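Local atomic coordinates of ATP-dependent helicase FUN30 (Saccharomyces cerevisiae S288c, PDB entry 5GN1), a protein that remodels nucleosomes with energy from ATP hydrolysis and promotes DNA end resection at double-strand breaks, the chain here being the C-terminal part of its ATPase domain. Residues A[121-124]-A[125-128]; A[148-151]-A[152-156]; A[316-319]-A[320-323]. All coordinates share one frame; numbering follows the deposited sequence.

Contact 1: residues A[121-124]-A[125-128]; sequences YNDK and IITK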
loop_
_atom_site.group_PDB
_atom_site.type_symbol
_atom_site.label_atom_id
_atom_site.label_comp_id
_atom_site.label_asym_id
_atom_site.label_seq_id
_atom_site.Cartn_x
_atom_site.Cartn_y
_atom_site.Cartn_z
ATOM N N TYR A 121 -6.584 7.323 15.224
ATOM C CA TYR A 121 -7.980 7.160 15.626
ATOM C C TYR A 121 -8.072 6.061 16.693
ATOM O O TYR A 121 -8.578 4.964 16.466
ATOM C CB TYR A 121 -8.842 6.844 14.409
ATOM C CG TYR A 121 -8.973 7.967 13.399
ATOM C CD1 TYR A 121 -8.034 8.135 12.384
ATOM C CD2 TYR A 121 -10.038 8.859 13.457
ATOM C CE1 TYR A 121 -8.149 9.153 11.456
ATOM C CE2 TYR A 121 -10.163 9.885 12.535
ATOM C CZ TYR A 121 -9.207 10.028 11.532
ATOM O OH TYR A 121 -9.312 11.040 10.600
ATOM N N ASN A 122 -7.543 6.357 17.869
ATOM C CA ASN A 122 -7.473 5.423 18.972
ATOM C C ASN A 122 -8.837 5.119 19.579
ATOM O O ASN A 122 -9.779 5.773 19.282
ATOM C CB ASN A 122 -6.534 5.932 20.038
ATOM C CG ASN A 122 -6.998 7.235 20.620
ATOM O OD1 ASN A 122 -8.143 7.405 20.904
ATOM N ND2 ASN A 122 -6.105 8.146 20.766
ATOM N N ASP A 123 -8.885 4.107 20.435
ATOM C CA ASP A 123 -10.141 3.689 21.033
ATOM C C ASP A 123 -10.956 4.814 21.582
ATOM O O ASP A 123 -12.163 4.811 21.439
ATOM C CB ASP A 123 -9.939 2.554 22.014
ATOM C CG ASP A 123 -9.511 1.245 21.363
ATOM O OD1 ASP A 123 -9.412 1.207 20.126
ATOM O OD2 ASP A 123 -9.253 0.253 22.072
ATOM N N LYS A 124 -10.296 5.780 22.213
ATOM C CA LYS A 124 -10.985 6.929 22.789
ATOM C C LYS A 124 -11.528 7.809 21.656
ATOM O O LYS A 124 -12.588 8.423 21.789
ATOM C CB LYS A 124 -10.097 7.619 23.828
ATOM C CG LYS A 124 -9.557 6.690 24.902
ATOM C CD LYS A 124 -10.555 6.518 26.036
ATOM C CE LYS A 124 -9.898 5.901 27.260
ATOM N NZ LYS A 124 -10.902 5.463 28.268
ATOM N N ILE A 125 -10.824 7.812 20.540
ATOM C CA ILE A 125 -11.206 8.579 19.356
ATOM C C ILE A 125 -12.433 8.036 18.597
ATOM O O ILE A 125 -13.291 8.834 18.223
ATOM C CB ILE A 125 -10.024 8.690 18.382
ATOM C CG1 ILE A 125 -8.776 9.204 19.117
ATOM C CG2 ILE A 125 -10.378 9.583 17.207
ATOM C CD1 ILE A 125 -9.070 10.320 20.082
ATOM N N ILE A 126 -12.521 6.724 18.354
ATOM C CA ILE A 126 -13.659 6.207 17.637
ATOM C C ILE A 126 -14.915 6.176 18.466
ATOM O O ILE A 126 -16.018 6.242 17.944
ATOM C CB ILE A 126 -13.334 4.875 16.976
ATOM C CG1 ILE A 126 -12.994 3.852 18.008
ATOM C CG2 ILE A 126 -12.183 5.036 16.010
ATOM C CD1 ILE A 126 -12.724 2.512 17.400
ATOM N N THR A 127 -14.741 6.097 19.776
ATOM C CA THR A 127 -15.890 6.094 20.657
ATOM C C THR A 127 -16.630 7.382 20.431
ATOM O O THR A 127 -17.796 7.365 20.174
ATOM C CB THR A 127 -15.456 5.991 22.102
ATOM O OG1 THR A 127 -14.856 4.726 22.332
ATOM C CG2 THR A 127 -16.612 6.140 22.999
ATOM N N LYS A 128 -15.933 8.498 20.416
ATOM C CA LYS A 128 -16.594 9.776 20.185
ATOM C C LYS A 128 -17.131 9.889 18.762
ATOM O O LYS A 128 -18.157 10.540 18.547
ATOM C CB LYS A 128 -15.636 10.935 20.493
ATOM C CG LYS A 128 -14.775 10.747 21.755
ATOM C CD LYS A 128 -15.593 10.303 22.991
ATOM C CE LYS A 128 -14.832 9.249 23.808
ATOM N NZ LYS A 128 -15.521 8.843 25.083
#
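The hydroxyl of Thr127 donates a hydrogen bond to Asp123 O, one turn back, with OG1 2.8 Å from that oxygen. The hydroxyl is tilted 22° from the carbonyl plane. OG1 stands beside its own backbone N (chi1 -66°), which turns it back toward the preceding turn. The amide of Thr127 also reaches Asp123 O, but weakly. Two donors of one residue thus share a single carbonyl oxygen. Next to it, Ile126 N donates to Asn122 O at 3.0 Å and lies nearly along the C=O axis. Among the apolar groups, CG2 of Ile125 comes within 3.8 Å of Tyr121 CD2, the two side chains crossing at about a right angle. CG2 of Ile126 lies 4.1 Å from Tyr121 CB. This is the N-terminal start of helix 123-133, with Asn122 at the N-cap. Its OD1 accepts from Ile125 N, although the position of OD1 is less sure in the model. One residue on from Thr127, the chain of Lys128 bends at chi2 and chi3, and its CE comes to 3.1 Å from Lys124 O. Further out, Asp123 OD1 forms a salt bridge with Arg118, which also donates to Tyr121 O. Lys149 of helix 145-153 bonds to Thr127 OG1, and Ile126 packs on Met152 and Ser153 of that helix. The Tyr121 side chain lies against Leu160 and His161 of helix 157-166.

Contact 2: residues A[148-151]-A[152-156]; sequences IKED and MSYMT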
loop_
_atom_site.group_PDB
_atom_site.type_symbol
_atom_site.label_atom_id
_atom_site.label_comp_id
_atom_site.label_asym_id
_atom_site.label_seq_id
_atom_site.Cartn_x
_atom_site.Cartn_y
_atom_site.Cartn_z
ATOM N N ILE A 148 -21.447 0.572 15.304
ATOM C CA ILE A 148 -20.634 1.483 14.499
ATOM C C ILE A 148 -19.207 1.547 15.033
ATOM O O ILE A 148 -18.244 1.656 14.262
ATOM C CB ILE A 148 -21.274 2.878 14.444
ATOM C CG1 ILE A 148 -22.674 2.757 13.875
ATOM C CG2 ILE A 148 -20.413 3.858 13.658
ATOM C CD1 ILE A 148 -22.644 2.523 12.419
ATOM N N LYS A 149 -19.050 1.481 16.356
ATOM C CA LYS A 149 -17.716 1.581 16.936
ATOM C C LYS A 149 -16.918 0.314 16.684
ATOM O O LYS A 149 -15.704 0.373 16.455
ATOM C CB LYS A 149 -17.802 1.875 18.433
ATOM C CG LYS A 149 -16.455 2.175 19.064
ATOM C CD LYS A 149 -16.545 2.365 20.572
ATOM C CE LYS A 149 -15.302 1.814 21.265
ATOM N NZ LYS A 149 -15.317 2.057 22.737
ATOM N N GLU A 150 -17.574 -0.847 16.729
ATOM C CA GLU A 150 -16.887 -2.073 16.349
ATOM C C GLU A 150 -16.457 -2.026 14.888
ATOM O O GLU A 150 -15.360 -2.475 14.549
ATOM C CB GLU A 150 -17.775 -3.286 16.603
ATOM C CG GLU A 150 -17.006 -4.593 16.673
ATOM C CD GLU A 150 -17.920 -5.798 16.792
ATOM O OE1 GLU A 150 -19.151 -5.627 16.633
ATOM O OE2 GLU A 150 -17.406 -6.911 17.050
ATOM N N ASP A 151 -17.317 -1.496 14.010
ATOM C CA ASP A 151 -16.949 -1.321 12.607
ATOM C C ASP A 151 -15.731 -0.418 12.473
ATOM O O ASP A 151 -14.794 -0.724 11.726
ATOM C CB ASP A 151 -18.124 -0.739 11.811
ATOM C CG ASP A 151 -19.148 -1.797 11.392
ATOM O OD1 ASP A 151 -19.040 -2.966 11.830
ATOM O OD2 ASP A 151 -20.075 -1.444 10.635
ATOM N N MET A 152 -15.738 0.713 13.183
ATOM C CA MET A 152 -14.608 1.637 13.137
ATOM C C MET A 152 -13.331 1.003 13.674
ATOM O O MET A 152 -12.246 1.247 13.137
ATOM C CB MET A 152 -14.940 2.902 13.917
ATOM C CG MET A 152 -15.910 3.819 13.209
ATOM S SD MET A 152 -16.403 5.180 14.290
ATOM C CE MET A 152 -17.383 6.142 13.173
ATOM N N SER A 153 -13.430 0.196 14.733
ATOM C CA SER A 153 -12.232 -0.405 15.325
ATOM C C SER A 153 -11.453 -1.267 14.337
ATOM O O SER A 153 -10.261 -1.502 14.549
ATOM C CB SER A 153 -12.589 -1.253 16.544
ATOM O OG SER A 153 -12.939 -2.583 16.179
ATOM N N TYR A 154 -12.096 -1.756 13.281
ATOM C CA TYR A 154 -11.420 -2.561 12.273
ATOM C C TYR A 154 -10.946 -1.755 11.076
ATOM O O TYR A 154 -10.331 -2.329 10.171
ATOM C CB TYR A 154 -12.332 -3.683 11.793
ATOM C CG TYR A 154 -12.583 -4.715 12.857
ATOM C CD1 TYR A 154 -11.570 -5.570 13.270
ATOM C CD2 TYR A 154 -13.826 -4.829 13.458
ATOM C CE1 TYR A 154 -11.794 -6.517 14.247
ATOM C CE2 TYR A 154 -14.059 -5.773 14.436
ATOM C CZ TYR A 154 -13.046 -6.607 14.828
ATOM O OH TYR A 154 -13.294 -7.543 15.801
ATOM N N MET A 155 -11.218 -0.456 11.036
ATOM C CA MET A 155 -10.766 0.371 9.928
ATOM C C MET A 155 -9.399 0.969 10.238
ATOM O O MET A 155 -8.957 0.997 11.392
ATOM C CB MET A 155 -11.782 1.477 9.634
ATOM C CG MET A 155 -13.161 0.922 9.248
ATOM S SD MET A 155 -14.459 2.197 9.265
ATOM C CE MET A 155 -13.885 3.339 8.051
ATOM N N THR A 156 -8.728 1.436 9.179
ATOM C CA THR A 156 -7.420 2.071 9.263
ATOM C C THR A 156 -7.578 3.576 9.456
ATOM O O THR A 156 -8.632 4.154 9.189
ATOM C CB THR A 156 -6.588 1.810 7.997
ATOM O OG1 THR A 156 -7.139 2.557 6.891
ATOM C CG2 THR A 156 -6.532 0.299 7.649
#
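The last turn of helix 145-153 and the loop leading out of it make this contact. Met152 N bonds to Ile148 O at 2.9 Å, and Ser153 N bonds to Lys149 O at the same length. The next bond spans three residues rather than four. Tyr154 N reaches Asp151 O at 3.3 Å, and comes from above the carbonyl plane, 61° out of it. Ser153 adds a side-chain bond, with OG donating to Glu150 O at 2.9 Å. OG sits between its own backbone N and carbonyl carbon (chi1 86°), which folds it back onto the preceding turn. The same hydroxyl oxygen lies over one face of the Tyr154 ring, offset toward the rim. Glu150 and Tyr154 run side by side, and CG of Glu150 is 3.9 Å from CE2 of the ring. The extended Met152 chain brings CE within 3.8 Å of Ile148 CG2. Met152 also packs on Met129 of helix 123-133 and on Leu160 and Leu163 of helix 157-166. Ile148 touches Ile133, and Arg118 donates to Ser153 O. The helix end packs against both helix 123-133 and helix 157-166, with Thr156 at the N-cap of the latter.

Contact 3: residues A[316-319]-A[320-323]; sequences EEKI and HQLA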
loop_
_atom_site.group_PDB
_atom_site.type_symbol
_atom_site.label_atom_id
_atom_site.label_comp_id
_atom_site.label_asym_id
_atom_site.label_seq_id
_atom_site.Cartn_x
_atom_site.Cartn_y
_atom_site.Cartn_z
ATOM N N GLU A 316 10.580 -6.332 3.500
ATOM C CA GLU A 316 10.717 -6.115 2.059
ATOM C C GLU A 316 12.076 -6.581 1.554
ATOM O O GLU A 316 12.193 -7.035 0.414
ATOM C CB GLU A 316 10.497 -4.639 1.722
ATOM C CG GLU A 316 9.038 -4.184 1.925
ATOM C CD GLU A 316 8.748 -2.807 1.319
ATOM O OE1 GLU A 316 9.679 -1.981 1.224
ATOM O OE2 GLU A 316 7.587 -2.570 0.918
ATOM N N GLU A 317 13.112 -6.476 2.391
ATOM C CA GLU A 317 14.408 -7.041 2.029
ATOM C C GLU A 317 14.322 -8.556 1.868
ATOM O O GLU A 317 14.855 -9.111 0.902
ATOM C CB GLU A 317 15.458 -6.648 3.073
ATOM C CG GLU A 317 15.764 -5.153 3.077
ATOM C CD GLU A 317 16.927 -4.769 3.988
ATOM O OE1 GLU A 317 16.753 -4.731 5.226
ATOM O OE2 GLU A 317 18.029 -4.523 3.458
ATOM N N LYS A 318 13.627 -9.241 2.790
ATOM C CA LYS A 318 13.459 -10.688 2.673
ATOM C C LYS A 318 12.660 -11.056 1.434
ATOM O O LYS A 318 12.954 -12.054 0.764
ATOM C CB LYS A 318 12.766 -11.239 3.922
ATOM C CG LYS A 318 13.519 -10.969 5.201
ATOM C CD LYS A 318 14.921 -11.501 5.088
ATOM C CE LYS A 318 15.902 -10.657 5.880
ATOM N NZ LYS A 318 17.285 -11.174 5.692
ATOM N N ILE A 319 11.627 -10.272 1.123
ATOM C CA ILE A 319 10.827 -10.558 -0.063
ATOM C C ILE A 319 11.648 -10.348 -1.334
ATOM O O ILE A 319 11.545 -11.125 -2.290
ATOM C CB ILE A 319 9.542 -9.709 -0.038
ATOM C CG1 ILE A 319 8.609 -10.255 1.049
ATOM C CG2 ILE A 319 8.853 -9.683 -1.419
ATOM C CD1 ILE A 319 7.366 -9.430 1.274
ATOM N N HIS A 320 12.495 -9.317 -1.358
ATOM C CA HIS A 320 13.361 -9.105 -2.519
ATOM C C HIS A 320 14.314 -10.281 -2.728
ATOM O O HIS A 320 14.549 -10.702 -3.866
ATOM C CB HIS A 320 14.146 -7.802 -2.349
ATOM C CG HIS A 320 14.967 -7.421 -3.545
ATOM N ND1 HIS A 320 14.455 -7.391 -4.826
ATOM C CD2 HIS A 320 16.266 -7.048 -3.652
ATOM C CE1 HIS A 320 15.402 -7.022 -5.671
ATOM N NE2 HIS A 320 16.511 -6.809 -4.985
ATOM N N GLN A 321 14.868 -10.829 -1.637
ATOM C CA GLN A 321 15.832 -11.925 -1.746
ATOM C C GLN A 321 15.183 -13.203 -2.253
ATOM O O GLN A 321 15.776 -13.928 -3.058
ATOM C CB GLN A 321 16.485 -12.206 -0.390
ATOM C CG GLN A 321 17.406 -11.127 0.137
ATOM C CD GLN A 321 17.609 -11.219 1.645
ATOM O OE1 GLN A 321 17.541 -12.308 2.238
ATOM N NE2 GLN A 321 17.829 -10.070 2.278
ATOM N N LEU A 322 13.981 -13.511 -1.769
ATOM C CA LEU A 322 13.371 -14.822 -1.950
ATOM C C LEU A 322 12.320 -14.871 -3.045
ATOM O O LEU A 322 11.804 -15.957 -3.331
ATOM C CB LEU A 322 12.745 -15.286 -0.635
ATOM C CG LEU A 322 13.770 -15.659 0.436
ATOM C CD1 LEU A 322 13.158 -15.481 1.800
ATOM C CD2 LEU A 322 14.249 -17.092 0.232
ATOM N N ALA A 323 11.984 -13.732 -3.653
ATOM C CA ALA A 323 10.953 -13.706 -4.684
ATOM C C ALA A 323 11.312 -14.658 -5.818
ATOM O O ALA A 323 12.472 -14.754 -6.227
ATOM C CB ALA A 323 10.772 -12.279 -5.219
#
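This is a local contact within the last turns of helix 315-322. The helix directly follows strand 304-311 of the parallel sheet, in the RecA-like lobe that holds the helicase C-terminal region of this SNF2-family ATPase. Three backbone bonds of the i to i+4 kind carry it. His320 N donates to Glu316 O at 2.9 Å, Gln321 N to Glu317 O at 3.1 Å and Leu322 N to Lys318 O at 3.1 Å. A fourth, from Ala323 N to Ile319 O, is weak, with an N-H...O angle of 127°. Its poor angle falls where the helix stops, since Ala323 is the first residue to leave helical backbone angles. CB of Ala323 still lies 3.2 Å from Ile319 O.

The side chains add packing to this frame. Lys318 and Gln321 lie side by side and point the same way. Lys318 is bent at chi2 and chi3, which carries its NZ to 3.6 Å from both OE1 and NE2 of Gln321. The polar partner of that ammonium is Glu358, with which it forms a salt bridge. Gln321 keeps CG beside its own backbone N (chi1 -68°), and this places CG 3.3 Å from Glu317 O. Leu322 leans back on the same turn, with CD1 3.6 Å from Lys318 O.

The acidic residues are fixed from outside. Glu316 bridges to Lys186 and accepts from Thr311 N, while Glu317 accepts from Asp313 N. His320 ND1 is hydrogen-bonded to Gln281 NE2. Glu317 and His320 touch Ile310 of strand 304-311, an inner strand of the sheet, while Lys318 and Leu322 pack on helix 345-359, at Met350, Leu351 and Ile354.

How the contacts relate
Contacts 1 and 2 belong to one helical cluster and touch each other. A lysine-to-threonine bond and the packing of Ile126 join the two. Contact 1 is a helix start and contact 2 a helix end, and both lean on helix 157-166. Contact 3 is also a helix end, but it lies across the chain's centre, about 32 Å from contact 2 between centres, beside the parallel sheet. Contact 2 is the most exposed; contacts 1 and 3 are partly buried. Hydroxyl-to-carbonyl bonds mark contacts 1 and 2. Contact 3 has no such hydroxyl bond; its own bonds are all backbone, and its charged side chains find their partners outside it.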